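Local coordinates for putative phosphosugar isomerase (Clostridium difficile, PDB 3G68) that probably binds and isomerises phosphorylated sugars, as a double-SIS-domain protein related to the isomerase half of glucosamine-6-phosphate synthase, at the interface of chains A and B and the interface of chains A and C. Residues are numbered along the deposited sequence; one frame, centred on the assembly and turned at random. Chains: chain A/B/C, Putative phosphosugar isomerase.

Contact 1: the interface of chains A and B. Residues chain A 217, 220, 242, 245; chain B 68, 70.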
ATOM      1  N   SER A 217       0.092   6.250  12.611  1.00  9.46           N
ATOM      2  CA  SER A 217       0.249   4.788  12.723  1.00 10.34           C
ATOM      3  C   SER A 217      -0.891   4.101  13.512  1.00  9.26           C
ATOM      4  O   SER A 217      -1.320   2.979  13.177  1.00  7.21           O
ATOM      5  CB  SER A 217       1.605   4.434  13.330  1.00 12.29           C
ATOM      6  OG  SER A 217       1.742   5.024  14.605  1.00 11.24           O
ATOM      7  N   TYR A 220      -3.560   3.367  10.917  1.00  9.82           N
ATOM      8  CA  TYR A 220      -3.043   2.988   9.595  1.00  9.95           C
ATOM      9  C   TYR A 220      -4.050   2.128   8.824  1.00  7.17           C
ATOM     10  O   TYR A 220      -4.319   2.404   7.644  1.00  6.87           O
ATOM     11  CB  TYR A 220      -1.691   2.281   9.730  1.00  9.41           C
ATOM     12  CG  TYR A 220      -1.100   1.877   8.394  1.00 10.64           C
ATOM     13  CD1 TYR A 220      -0.888   2.827   7.402  1.00 13.15           C
ATOM     14  CD2 TYR A 220      -0.745   0.549   8.121  1.00 12.22           C
ATOM     15  CE1 TYR A 220      -0.343   2.484   6.180  1.00 11.50           C
ATOM     16  CE2 TYR A 220      -0.214   0.205   6.876  1.00 11.42           C
ATOM     17  CZ  TYR A 220      -0.003   1.170   5.931  1.00 11.87           C
ATOM     18  OH  TYR A 220       0.539   0.847   4.706  1.00 17.33           O
ATOM     19  N   GLU A 242       0.936   6.289   5.934  1.00  7.77           N
ATOM     20  CA  GLU A 242       1.273   6.696   7.299  1.00  8.17           C
ATOM     21  C   GLU A 242       2.138   7.983   7.118  1.00  8.40           C
ATOM     22  O   GLU A 242       2.869   8.150   6.112  1.00  6.66           O
ATOM     23  CB  GLU A 242       1.998   5.580   8.067  1.00  8.54           C
ATOM     24  CG  GLU A 242       2.383   5.935   9.510  1.00  7.34           C
ATOM     25  CD  GLU A 242       3.714   6.620   9.633  1.00 10.97           C
ATOM     26  OE1 GLU A 242       4.586   6.434   8.756  1.00 11.58           O
ATOM     27  OE2 GLU A 242       3.892   7.376  10.607  1.00 16.21           O
ATOM     28  N   GLU A 245       5.952   7.735   6.485  1.00 11.52           N
ATOM     29  CA  GLU A 245       6.218   7.153   5.173  1.00 12.89           C
ATOM     30  C   GLU A 245       5.907   8.129   4.032  1.00 11.87           C
ATOM     31  O   GLU A 245       6.644   8.179   3.038  1.00 10.26           O
ATOM     32  CB  GLU A 245       5.534   5.789   5.014  1.00 13.75           C
ATOM     33  CG  GLU A 245       6.070   4.713   6.009  1.00 14.62           C
ATOM     34  CD  GLU A 245       7.568   4.470   5.903  1.00 17.39           C
ATOM     35  OE1 GLU A 245       7.993   4.117   4.773  1.00 11.88           O
ATOM     36  OE2 GLU A 245       8.307   4.626   6.945  1.00 14.63           O
TER
ATOM     37  N   TYR B  68       7.283  -1.970   8.872  1.00  9.19           N
ATOM     38  CA  TYR B  68       7.538  -0.536   8.771  1.00 10.16           C
ATOM     39  C   TYR B  68       8.071  -0.101  10.168  1.00  9.22           C
ATOM     40  O   TYR B  68       7.625  -0.661  11.160  1.00  9.94           O
ATOM     41  CB  TYR B  68       6.270   0.272   8.497  1.00  9.66           C
ATOM     42  CG  TYR B  68       5.809   0.338   7.061  1.00 11.13           C
ATOM     43  CD1 TYR B  68       6.543   1.042   6.103  1.00 15.08           C
ATOM     44  CD2 TYR B  68       4.603  -0.234   6.673  1.00 15.20           C
ATOM     45  CE1 TYR B  68       6.096   1.128   4.783  1.00 16.79           C
ATOM     46  CE2 TYR B  68       4.131  -0.128   5.373  1.00 14.27           C
ATOM     47  CZ  TYR B  68       4.883   0.536   4.433  1.00 15.29           C
ATOM     48  OH  TYR B  68       4.406   0.608   3.150  1.00 15.29           O
ATOM     49  N   PHE B  70       7.271   2.424  11.924  1.00 10.12           N
ATOM     50  CA  PHE B  70       6.136   2.892  12.722  1.00 12.08           C
ATOM     51  C   PHE B  70       5.371   1.778  13.422  1.00 13.21           C
ATOM     52  O   PHE B  70       4.683   2.051  14.396  1.00 13.95           O
ATOM     53  CB  PHE B  70       5.168   3.821  11.947  1.00 13.72           C
ATOM     54  CG  PHE B  70       4.323   3.136  10.883  1.00 13.39           C
ATOM     55  CD1 PHE B  70       3.184   2.409  11.223  1.00 13.13           C
ATOM     56  CD2 PHE B  70       4.617   3.296   9.551  1.00 10.26           C
ATOM     57  CE1 PHE B  70       2.372   1.819  10.235  1.00 11.35           C
ATOM     58  CE2 PHE B  70       3.828   2.677   8.554  1.00 12.73           C
ATOM     59  CZ  PHE B  70       2.707   1.945   8.910  1.00 15.86           C
TER
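B:Phe70, in the short 3-10 helix 69-71, and B:Tyr68, in the extended stretch just before it, meet A:Ser217 and A:Tyr220 at the junction of 3-10 helix 217-219 with helix 220-234, and A:Glu242 and A:Glu245 where strand 238-242 turns into helix 243-247. B:Phe70 is the plug of this patch, with 103 Å² of its surface hidden by chain A. Its CG lies between its own backbone N and carbonyl carbon (chi1 71°), and the ring reaches in among the four chain A residues.

The ring tip, CZ, points at the middle of the phenol ring of A:Tyr220, 3.7 Å above that plane; the two rings meet edge to face with their planes 67° apart. A:Tyr220 presents this face with CG anti to its backbone N. One face of the phenylalanine ring takes the aliphatic part of A:Glu242, whose CG lies 3.6 Å from the ring centroid, displaced toward the rim, in a CH-pi contact. The two side chains run past each other in opposite directions, and the carboxylate tilts 30° from the ring plane. On that same face, over the rim, A:Ser217 CB meets B:Phe70 CD1 at 3.3 Å, while at the ring edge A:Glu245 CG abuts CE2, 4.0 Å away.

B:Tyr68 packs beside this plug. The bent side chain of A:Glu245 crosses its ring obliquely, A:Glu245 CD standing 3.6 Å from B:Tyr68 CD1, and the other side of the ring brings CE2 to 3.8 Å from the phenol oxygen OH of A:Tyr220. Across the chains, rings thus meet hydrocarbon and the sides of two carboxylates, with no polar pair among these residues close enough to bond. Within chain A, the carboxylate of A:Glu242 is tied to the start of the following helix: A:Glu245 N donates to A:Glu242 OE1 at 3.0 Å, on the syn side but well tilted out of the carboxylate plane.

Contact 2: the interface of chains A and C. Residues chain A 10, 13-14, 17; chain C 16, 19-20, 181.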
ATOM      1  N   GLU A  10     -27.244   2.435  10.854  1.00  8.48           N
ATOM      2  CA  GLU A  10     -27.584   1.279  11.718  1.00  8.71           C
ATOM      3  C   GLU A  10     -26.351   0.648  12.378  1.00  8.83           C
ATOM      4  O   GLU A  10     -26.483  -0.316  13.139  1.00  9.63           O
ATOM      5  CB  GLU A  10     -28.352   0.205  10.953  1.00  8.35           C
ATOM      6  CG  GLU A  10     -27.571  -0.521   9.812  1.00  8.41           C
ATOM      7  CD  GLU A  10     -28.203  -1.812   9.388  1.00  8.84           C
ATOM      8  OE1 GLU A  10     -29.111  -2.321  10.077  1.00 10.37           O
ATOM      9  OE2 GLU A  10     -27.788  -2.352   8.360  1.00 11.03           O
ATOM     10  N   VAL A  13     -26.376   0.306  16.454  1.00  8.14           N
ATOM     11  CA  VAL A  13     -27.225  -0.716  17.068  1.00  6.38           C
ATOM     12  C   VAL A  13     -26.677  -2.121  16.821  1.00  7.22           C
ATOM     13  O   VAL A  13     -26.769  -2.993  17.697  1.00  9.26           O
ATOM     14  CB  VAL A  13     -28.733  -0.593  16.641  1.00  7.52           C
ATOM     15  CG1 VAL A  13     -28.880  -0.904  15.139  1.00  4.56           C
ATOM     16  CG2 VAL A  13     -29.603  -1.536  17.529  1.00  8.11           C
ATOM     17  N   ARG A  14     -26.074  -2.345  15.653  1.00  7.63           N
ATOM     18  CA  ARG A  14     -25.454  -3.648  15.347  1.00  7.25           C
ATOM     19  C   ARG A  14     -24.254  -3.884  16.268  1.00  8.85           C
ATOM     20  O   ARG A  14     -24.059  -4.999  16.755  1.00  8.26           O
ATOM     21  CB  ARG A  14     -25.024  -3.720  13.882  1.00  6.31           C
ATOM     22  CG  ARG A  14     -26.168  -3.640  12.884  1.00 10.13           C
ATOM     23  CD  ARG A  14     -27.078  -4.868  12.867  1.00 10.90           C
ATOM     24  NE  ARG A  14     -28.064  -4.670  11.811  1.00  7.96           N
ATOM     25  CZ  ARG A  14     -28.727  -5.626  11.177  1.00  9.50           C
ATOM     26  NH1 ARG A  14     -28.614  -6.905  11.500  1.00  9.78           N
ATOM     27  NH2 ARG A  14     -29.524  -5.291  10.193  1.00 11.83           N
ATOM     28  N   GLU A  17     -25.465  -4.860  19.738  1.00  8.42           N
ATOM     29  CA  GLU A  17     -25.954  -6.263  19.803  1.00 10.50           C
ATOM     30  C   GLU A  17     -24.813  -7.266  19.735  1.00  9.95           C
ATOM     31  O   GLU A  17     -24.871  -8.304  20.382  1.00  9.55           O
ATOM     32  CB  GLU A  17     -27.032  -6.544  18.735  1.00 13.16           C
ATOM     33  CG  GLU A  17     -28.384  -5.825  19.025  1.00 19.60           C
ATOM     34  CD  GLU A  17     -29.086  -6.270  20.320  1.00 20.25           C
ATOM     35  OE1 GLU A  17     -29.009  -7.459  20.694  1.00 34.53           O
ATOM     36  OE2 GLU A  17     -29.720  -5.411  20.985  1.00 33.24           O
TER
ATOM     37  N   ARG C  16     -34.790   1.043  16.716  1.00  9.25           N
ATOM     38  CA  ARG C  16     -33.443   0.621  17.136  1.00  9.04           C
ATOM     39  C   ARG C  16     -33.182   0.931  18.614  1.00 10.95           C
ATOM     40  O   ARG C  16     -32.536   0.126  19.297  1.00 12.17           O
ATOM     41  CB  ARG C  16     -32.388   1.274  16.288  1.00 10.32           C
ATOM     42  CG  ARG C  16     -32.382   0.748  14.895  1.00 11.05           C
ATOM     43  CD  ARG C  16     -31.575   1.615  14.046  1.00 13.52           C
ATOM     44  NE  ARG C  16     -31.708   1.172  12.681  1.00 17.37           N
ATOM     45  CZ  ARG C  16     -31.619   1.957  11.623  1.00 18.30           C
ATOM     46  NH1 ARG C  16     -31.406   3.257  11.759  1.00 16.06           N
ATOM     47  NH2 ARG C  16     -31.762   1.420  10.430  1.00 16.45           N
ATOM     48  N   ILE C  19     -35.138  -1.679  20.682  1.00 13.65           N
ATOM     49  CA  ILE C  19     -34.386  -2.940  20.653  1.00 13.25           C
ATOM     50  C   ILE C  19     -33.223  -2.900  21.679  1.00 15.08           C
ATOM     51  O   ILE C  19     -33.098  -3.811  22.488  1.00 15.19           O
ATOM     52  CB  ILE C  19     -33.913  -3.243  19.199  1.00 14.79           C
ATOM     53  CG1 ILE C  19     -35.093  -3.787  18.387  1.00 10.88           C
ATOM     54  CG2 ILE C  19     -32.733  -4.247  19.152  1.00 17.81           C
ATOM     55  CD1 ILE C  19     -34.857  -3.793  16.847  1.00 11.03           C
ATOM     56  N   SER C  20     -32.426  -1.828  21.672  1.00 14.76           N
ATOM     57  CA  SER C  20     -31.327  -1.696  22.640  1.00 16.47           C
ATOM     58  C   SER C  20     -31.772  -1.599  24.100  1.00 17.19           C
ATOM     59  O   SER C  20     -30.995  -1.941  24.981  1.00 19.29           O
ATOM     60  CB  SER C  20     -30.446  -0.502  22.310  1.00 16.66           C
ATOM     61  OG  SER C  20     -29.874  -0.660  21.030  1.00 17.15           O
ATOM     62  N   LEU C 181     -33.773  -6.207  12.614  1.00  9.52           N
ATOM     63  CA  LEU C 181     -32.937  -5.057  12.205  1.00  9.42           C
ATOM     64  C   LEU C 181     -32.777  -4.992  10.681  1.00  9.21           C
ATOM     65  O   LEU C 181     -32.755  -3.913  10.087  1.00 10.17           O
ATOM     66  CB  LEU C 181     -31.575  -5.093  12.917  1.00  8.87           C
ATOM     67  CG  LEU C 181     -31.591  -4.728  14.396  1.00 10.54           C
ATOM     68  CD1 LEU C 181     -30.196  -4.985  15.032  1.00 11.41           C
ATOM     69  CD2 LEU C 181     -32.030  -3.249  14.608  1.00  8.29           C
TER
HETATM   70  O   HOH W   1     -31.462  -1.658  11.238  1.00 10.05           O
HETATM   71  O   HOH W   2     -28.635  -3.021  20.986  1.00 38.50           O
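A:Arg14 lies along C:Leu181, the two side chains running in opposite directions, where helix 11-25 of chain A faces helices 4-20 and 170-184 of chain C. From CB the arginine chain bends at chi2 (-69°), bringing CD to 3.8 Å from C:Leu181 CD1. NE then passes C:Leu181 CB, and CZ sits beneath it, so that this methylene caps the centre of one guanidinium face, 3.3 Å above the plane. NH1 also borders this CB, whereas NH2 reaches the backbone carbon of C:Leu181. NE and NH2 both grip A:Glu10 OE1, which lies in the guanidinium plane; NE approaches from above the carboxylate plane and NH2, at 3.0 Å in a salt bridge, from its syn side, both on one face. This side-on hold should fix the rotation of the group.

The same carboxylate oxygen binds water 1 at 2.7 Å. That water also meets C:Leu181 O at 2.8 Å and the NE and NH2 of C:Arg16, bridging the chains. A:Glu10 CB rests on one face of the C:Arg16 guanidinium, toward its rim, and A:Val13 CG1 crosses the arginine chain at CD, 3.8 Å away. Water 2 links A:Glu17 OE2 to C:Ser20 OG, lying 2.7 Å from that hydroxyl oxygen. Water-mediated bonds and aliphatic packing thus join chains A and C in the deposited tetramer, although the structure alone does not show that this pairing forms in solution.

About 34 Å separates the C-alpha centres of contact 1 and contact 2, and the two have no residue or helix of chain A in common. Contact 1 draws on the region from 217 to 247, contact 2 on the N-terminal segment from 10 to 17, so chain A can bind B and C at once through separate surfaces. Contact 1 belongs to a two-fold symmetric interface and recurs with the chains exchanged, as would fit a closed dimer; contact 2 belongs to an interface that departs from exact two-fold symmetry. Together they connect three deposited copies; the structure alone does not show which interface forms in solution.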